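Local coordinates for MAGE domain-containing protein (Xenopus laevis, PDB 7DG2) that probably serves as the Nse3 subunit of the Smc5/6 complex, pairing with Nse1 to hold and shape Nse4, at residues L20-R32 with F64-L78. Residues are numbered along the deposited sequence; the frame is centred on the assembly and turned at random.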
loop_
_atom_site.group_PDB
_atom_site.type_symbol
_atom_site.label_atom_id
_atom_site.label_comp_id
_atom_site.label_asym_id
_atom_site.label_seq_id
_atom_site.Cartn_x
_atom_site.Cartn_y
_atom_site.Cartn_z
ATOM N N LEU B 20 11.060 -8.326 -6.066
ATOM C CA LEU B 20 9.757 -8.424 -6.725
ATOM C C LEU B 20 8.696 -7.597 -5.997
ATOM O O LEU B 20 7.899 -6.886 -6.630
ATOM C CB LEU B 20 9.341 -9.895 -6.810
ATOM C CG LEU B 20 10.148 -10.641 -7.876
ATOM C CD1 LEU B 20 9.955 -12.136 -7.712
ATOM C CD2 LEU B 20 9.706 -10.199 -9.275
ATOM N N LEU B 21 8.661 -7.681 -4.667
ATOM C CA LEU B 21 7.699 -6.886 -3.907
ATOM C C LEU B 21 7.935 -5.395 -4.108
ATOM O O LEU B 21 6.996 -4.629 -4.370
ATOM C CB LEU B 21 7.797 -7.242 -2.424
ATOM C CG LEU B 21 7.379 -8.662 -2.079
ATOM C CD1 LEU B 21 7.692 -8.922 -0.594
ATOM C CD2 LEU B 21 5.885 -8.841 -2.354
ATOM N N ILE B 22 9.195 -4.968 -4.017
ATOM C CA ILE B 22 9.479 -3.539 -4.070
ATOM C C ILE B 22 9.239 -2.995 -5.471
ATOM O O ILE B 22 8.679 -1.905 -5.644
ATOM C CB ILE B 22 10.908 -3.277 -3.567
ATOM C CG1 ILE B 22 10.924 -3.545 -2.052
ATOM C CG2 ILE B 22 11.343 -1.857 -3.953
ATOM C CD1 ILE B 22 12.298 -3.718 -1.442
ATOM N N LYS B 23 9.610 -3.763 -6.503
ATOM C CA LYS B 23 9.350 -3.325 -7.869
ATOM C C LYS B 23 7.882 -3.441 -8.274
ATOM O O LYS B 23 7.533 -2.974 -9.360
ATOM C CB LYS B 23 10.232 -4.114 -8.850
ATOM C CG LYS B 23 11.719 -3.763 -8.696
ATOM C CD LYS B 23 11.965 -2.266 -9.006
ATOM C CE LYS B 23 13.447 -1.936 -9.099
ATOM N NZ LYS B 23 13.650 -0.497 -9.476
ATOM N N ASP B 24 7.017 -4.028 -7.440
ATOM C CA ASP B 24 5.589 -4.041 -7.722
ATOM C C ASP B 24 4.872 -2.827 -7.147
ATOM O O ASP B 24 3.667 -2.681 -7.376
ATOM C CB ASP B 24 4.937 -5.328 -7.159
ATOM C CG ASP B 24 3.531 -5.582 -7.715
ATOM O OD1 ASP B 24 3.354 -5.505 -8.951
ATOM O OD2 ASP B 24 2.610 -5.916 -6.924
ATOM N N GLN B 25 5.584 -1.958 -6.413
ATOM C CA GLN B 25 4.900 -0.947 -5.604
ATOM C C GLN B 25 3.995 -0.041 -6.427
ATOM O O GLN B 25 2.967 0.421 -5.916
ATOM C CB GLN B 25 5.904 -0.097 -4.825
ATOM C CG GLN B 25 6.466 -0.787 -3.582
ATOM C CD GLN B 25 7.481 0.076 -2.860
ATOM O OE1 GLN B 25 8.085 0.967 -3.460
ATOM N NE2 GLN B 25 7.679 -0.186 -1.571
ATOM N N LYS B 26 4.368 0.269 -7.671
ATOM C CA LYS B 26 3.538 1.118 -8.522
ATOM C C LYS B 26 2.986 0.364 -9.725
ATOM O O LYS B 26 2.576 0.987 -10.716
ATOM C CB LYS B 26 4.314 2.360 -8.965
ATOM C CG LYS B 26 4.665 3.268 -7.782
ATOM C CD LYS B 26 5.157 4.633 -8.233
ATOM C CE LYS B 26 5.536 5.496 -7.033
ATOM N NZ LYS B 26 4.388 5.769 -6.138
ATOM N N LYS B 27 2.949 -0.973 -9.639
ATOM C CA LYS B 27 2.382 -1.843 -10.670
ATOM C C LYS B 27 3.050 -1.631 -12.027
ATOM O O LYS B 27 2.429 -1.816 -13.076
ATOM C CB LYS B 27 0.862 -1.676 -10.779
ATOM C CG LYS B 27 0.113 -2.050 -9.493
ATOM C CD LYS B 27 0.376 -3.493 -9.104
ATOM C CE LYS B 27 -0.294 -3.828 -7.761
ATOM N NZ LYS B 27 -0.116 -5.268 -7.391
ATOM N N LEU B 28 4.325 -1.244 -12.016
ATOM C CA LEU B 28 5.103 -1.332 -13.245
ATOM C C LEU B 28 5.599 -2.767 -13.431
ATOM O O LEU B 28 6.060 -3.393 -12.472
ATOM C CB LEU B 28 6.291 -0.368 -13.201
ATOM C CG LEU B 28 5.924 1.103 -13.028
ATOM C CD1 LEU B 28 7.177 1.984 -13.018
ATOM C CD2 LEU B 28 4.951 1.527 -14.123
ATOM N N PRO B 29 5.502 -3.326 -14.631
ATOM C CA PRO B 29 5.976 -4.701 -14.825
ATOM C C PRO B 29 7.464 -4.821 -14.537
ATOM O O PRO B 29 8.208 -3.838 -14.517
ATOM C CB PRO B 29 5.659 -4.987 -16.297
ATOM C CG PRO B 29 4.515 -4.059 -16.610
ATOM C CD PRO B 29 4.806 -2.803 -15.822
ATOM N N ILE B 30 7.900 -6.058 -14.310
ATOM C CA ILE B 30 9.249 -6.348 -13.841
ATOM C C ILE B 30 9.940 -7.221 -14.885
ATOM O O ILE B 30 9.520 -8.360 -15.118
ATOM C CB ILE B 30 9.226 -7.047 -12.476
ATOM C CG1 ILE B 30 8.338 -6.247 -11.512
ATOM C CG2 ILE B 30 10.660 -7.232 -11.967
ATOM C CD1 ILE B 30 7.910 -7.013 -10.243
ATOM N N LYS B 31 11.016 -6.709 -15.488
ATOM C CA LYS B 31 11.708 -7.486 -16.521
ATOM C C LYS B 31 12.510 -8.624 -15.901
ATOM O O LYS B 31 13.253 -8.414 -14.946
ATOM C CB LYS B 31 12.655 -6.586 -17.329
ATOM C CG LYS B 31 11.979 -5.451 -18.078
ATOM C CD LYS B 31 13.037 -4.566 -18.717
ATOM C CE LYS B 31 12.443 -3.401 -19.494
ATOM N NZ LYS B 31 13.527 -2.697 -20.242
ATOM N N ARG B 32 12.382 -9.839 -16.460
ATOM C CA ARG B 32 13.265 -10.922 -16.033
ATOM C C ARG B 32 14.730 -10.508 -16.119
ATOM O O ARG B 32 15.533 -10.825 -15.228
ATOM C CB ARG B 32 13.023 -12.164 -16.898
ATOM C CG ARG B 32 13.822 -13.376 -16.499
ATOM C CD ARG B 32 13.587 -14.504 -17.504
ATOM N NE ARG B 32 14.380 -14.253 -18.709
ATOM C CZ ARG B 32 14.325 -15.000 -19.804
ATOM N NH1 ARG B 32 13.509 -16.047 -19.837
ATOM N NH2 ARG B 32 15.097 -14.706 -20.848
ATOM N N PHE B 64 0.545 -14.905 -3.799
ATOM C CA PHE B 64 0.801 -14.136 -5.013
ATOM C C PHE B 64 1.313 -15.063 -6.106
ATOM O O PHE B 64 2.156 -15.922 -5.849
ATOM C CB PHE B 64 1.877 -13.061 -4.830
ATOM C CG PHE B 64 1.523 -11.952 -3.886
ATOM C CD1 PHE B 64 0.272 -11.850 -3.304
ATOM C CD2 PHE B 64 2.473 -10.980 -3.603
ATOM C CE1 PHE B 64 -0.029 -10.804 -2.439
ATOM C CE2 PHE B 64 2.187 -9.940 -2.728
ATOM C CZ PHE B 64 0.931 -9.849 -2.148
ATOM N N GLN B 65 0.858 -14.827 -7.329
ATOM C CA GLN B 65 1.256 -15.601 -8.497
ATOM C C GLN B 65 2.121 -14.738 -9.408
ATOM O O GLN B 65 1.720 -13.639 -9.799
ATOM C CB GLN B 65 0.022 -16.090 -9.255
ATOM C CG GLN B 65 0.313 -16.942 -10.469
ATOM C CD GLN B 65 0.498 -18.412 -10.118
ATOM O OE1 GLN B 65 0.321 -18.825 -8.964
ATOM N NE2 GLN B 65 0.858 -19.211 -11.115
ATOM N N LEU B 66 3.282 -15.259 -9.783
ATOM C CA LEU B 66 4.107 -14.607 -10.791
ATOM C C LEU B 66 3.563 -14.968 -12.172
ATOM O O LEU B 66 3.332 -16.149 -12.465
ATOM C CB LEU B 66 5.565 -15.053 -10.635
ATOM C CG LEU B 66 6.625 -14.351 -11.485
ATOM C CD1 LEU B 66 6.829 -12.945 -10.944
ATOM C CD2 LEU B 66 7.941 -15.132 -11.458
ATOM N N GLU B 67 3.314 -13.964 -13.010
ATOM C CA GLU B 67 2.787 -14.214 -14.347
ATOM C C GLU B 67 3.572 -13.417 -15.383
ATOM O O GLU B 67 3.867 -12.239 -15.182
ATOM C CB GLU B 67 1.293 -13.867 -14.448
ATOM C CG GLU B 67 0.388 -14.675 -13.489
ATOM C CD GLU B 67 -1.074 -14.678 -13.923
ATOM O OE1 GLU B 67 -1.352 -14.908 -15.124
ATOM O OE2 GLU B 67 -1.949 -14.453 -13.066
ATOM N N GLU B 68 3.892 -14.056 -16.504
ATOM C CA GLU B 68 4.565 -13.375 -17.604
ATOM C C GLU B 68 3.501 -12.742 -18.493
ATOM O O GLU B 68 2.598 -13.439 -18.967
ATOM C CB GLU B 68 5.422 -14.374 -18.389
ATOM C CG GLU B 68 6.307 -13.764 -19.452
ATOM C CD GLU B 68 7.183 -14.803 -20.137
ATOM O OE1 GLU B 68 6.627 -15.765 -20.718
ATOM O OE2 GLU B 68 8.424 -14.664 -20.083
ATOM N N ILE B 69 3.588 -11.428 -18.713
ATOM C CA ILE B 69 2.588 -10.756 -19.542
ATOM C C ILE B 69 3.100 -10.425 -20.936
ATOM O O ILE B 69 2.292 -10.060 -21.807
ATOM C CB ILE B 69 2.053 -9.476 -18.875
ATOM C CG1 ILE B 69 3.162 -8.438 -18.730
ATOM C CG2 ILE B 69 1.412 -9.821 -17.526
ATOM C CD1 ILE B 69 2.657 -7.084 -18.316
ATOM N N ASP B 70 4.403 -10.517 -21.174
ATOM C CA ASP B 70 4.963 -10.406 -22.516
ATOM C C ASP B 70 5.969 -11.530 -22.691
ATOM O O ASP B 70 6.978 -11.574 -21.976
ATOM C CB ASP B 70 5.616 -9.038 -22.739
ATOM C CG ASP B 70 6.104 -8.848 -24.174
ATOM O OD1 ASP B 70 7.098 -9.496 -24.559
ATOM O OD2 ASP B 70 5.468 -8.075 -24.922
ATOM N N THR B 71 5.681 -12.452 -23.621
ATOM C CA THR B 71 6.550 -13.612 -23.812
ATOM C C THR B 71 7.851 -13.242 -24.513
ATOM O O THR B 71 8.864 -13.927 -24.331
ATOM C CB THR B 71 5.835 -14.710 -24.610
ATOM O OG1 THR B 71 6.417 -14.804 -25.914
ATOM C CG2 THR B 71 4.361 -14.421 -24.760
ATOM N N LYS B 72 7.854 -12.176 -25.312
ATOM C CA LYS B 72 9.050 -11.821 -26.068
ATOM C C LYS B 72 10.071 -11.086 -25.205
ATOM O O LYS B 72 11.275 -11.354 -25.303
ATOM C CB LYS B 72 8.667 -10.975 -27.287
ATOM C CG LYS B 72 9.853 -10.349 -28.010
ATOM C CD LYS B 72 9.429 -9.624 -29.282
ATOM C CE LYS B 72 10.634 -9.028 -30.003
ATOM N NZ LYS B 72 10.270 -8.487 -31.338
ATOM N N SER B 73 9.622 -10.151 -24.370
ATOM C CA SER B 73 10.517 -9.408 -23.490
ATOM C C SER B 73 10.624 -10.021 -22.099
ATOM O O SER B 73 11.406 -9.521 -21.278
ATOM C CB SER B 73 10.067 -7.946 -23.373
ATOM O OG SER B 73 8.778 -7.820 -22.777
ATOM N N HIS B 74 9.858 -11.077 -21.824
ATOM C CA HIS B 74 9.834 -11.754 -20.529
ATOM C C HIS B 74 9.711 -10.746 -19.390
ATOM O O HIS B 74 10.633 -10.541 -18.606
ATOM C CB HIS B 74 11.079 -12.621 -20.338
ATOM C CG HIS B 74 11.323 -13.569 -21.469
ATOM N ND1 HIS B 74 10.554 -14.692 -21.678
ATOM C CD2 HIS B 74 12.249 -13.553 -22.458
ATOM C CE1 HIS B 74 10.998 -15.329 -22.749
ATOM N NE2 HIS B 74 12.027 -14.659 -23.237
ATOM N N ILE B 75 8.549 -10.109 -19.328
ATOM C CA ILE B 75 8.237 -9.191 -18.240
ATOM C C ILE B 75 7.131 -9.801 -17.385
ATOM O O ILE B 75 6.180 -10.413 -17.897
ATOM C CB ILE B 75 7.868 -7.777 -18.743
ATOM C CG1 ILE B 75 6.596 -7.789 -19.581
ATOM C CG2 ILE B 75 9.032 -7.190 -19.555
ATOM C CD1 ILE B 75 6.027 -6.395 -19.848
ATOM N N TYR B 76 7.279 -9.657 -16.074
ATOM C CA TYR B 76 6.420 -10.311 -15.094
ATOM C C TYR B 76 5.557 -9.303 -14.354
ATOM O O TYR B 76 5.912 -8.133 -14.226
ATOM C CB TYR B 76 7.236 -11.053 -14.044
ATOM C CG TYR B 76 8.161 -12.128 -14.574
ATOM C CD1 TYR B 76 7.704 -13.113 -15.440
ATOM C CD2 TYR B 76 9.490 -12.160 -14.187
ATOM C CE1 TYR B 76 8.568 -14.104 -15.912
ATOM C CE2 TYR B 76 10.350 -13.149 -14.636
ATOM C CZ TYR B 76 9.889 -14.112 -15.494
ATOM O OH TYR B 76 10.765 -15.077 -15.950
ATOM N N ILE B 77 4.429 -9.791 -13.834
ATOM C CA ILE B 77 3.629 -9.073 -12.848
ATOM C C ILE B 77 3.301 -10.050 -11.725
ATOM O O ILE B 77 3.548 -11.253 -11.824
ATOM C CB ILE B 77 2.335 -8.475 -13.438
ATOM C CG1 ILE B 77 1.383 -9.586 -13.885
ATOM C CG2 ILE B 77 2.634 -7.512 -14.586
ATOM C CD1 ILE B 77 -0.007 -9.058 -14.254
ATOM N N LEU B 78 2.712 -9.519 -10.650
ATOM C CA LEU B 78 2.221 -10.333 -9.546
ATOM C C LEU B 78 0.702 -10.230 -9.517
ATOM O O LEU B 78 0.164 -9.123 -9.485
ATOM C CB LEU B 78 2.809 -9.853 -8.207
ATOM C CG LEU B 78 4.324 -9.952 -8.036
ATOM C CD1 LEU B 78 4.727 -9.307 -6.710
ATOM C CD2 LEU B 78 4.784 -11.406 -8.092
HETATM O O HOH W 1 1.690 -6.838 -10.194
HETATM O O HOH W 2 -1.566 -7.050 -9.056
#
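Arg32 lays its guanidinium flat on the imidazole of His74, the two planes 14° apart and their centres 3.9 Å from each other. With CG anti to the backbone N (chi1 -177°) and a bend at chi3, the arginine runs beside the histidine, NH1 over the centre of the ring. Thr71 O lies over the opposite face, toward its rim, and His74 ND1 donates to Glu68 OE2 at 2.7 Å, close to the ring plane, which fixes the imidazole's rotation. Tyr76 crosses the arginine stem, its OH 3.3 Å from Arg32 CD. Cutting Arg32 back to an alanine would probably leave that face of His74 without its cationic cover and strip Tyr76 OH of its aliphatic neighbours.

On the backbone, Arg32 N donates to His74 O (2.9 Å), and Ile30 and Tyr76 form an antiparallel hydrogen-bonded pair, joining the short strand 30-31 to the edge of the winged-helix-type hairpin. Pro29 CB packs on Ile75 CD1 at 3.8 Å, while its CG meets Ile69 CD1.

At the far end Leu78 CD1 packs against the carboxylate of Asp24, 4.0 Å from Asp24 OD2. Lys27 NZ makes a salt bridge to Asp24 OD2 at 2.8 Å. One water accepts from Leu78 N and lies close to Asp24 OD1; a second accepts from Lys27 NZ and probably donates to Leu78 O. Held this way, the ammonium also donates to Thr65 O of the Nse4 chain, so this end probably helps present the surface that receives Nse4.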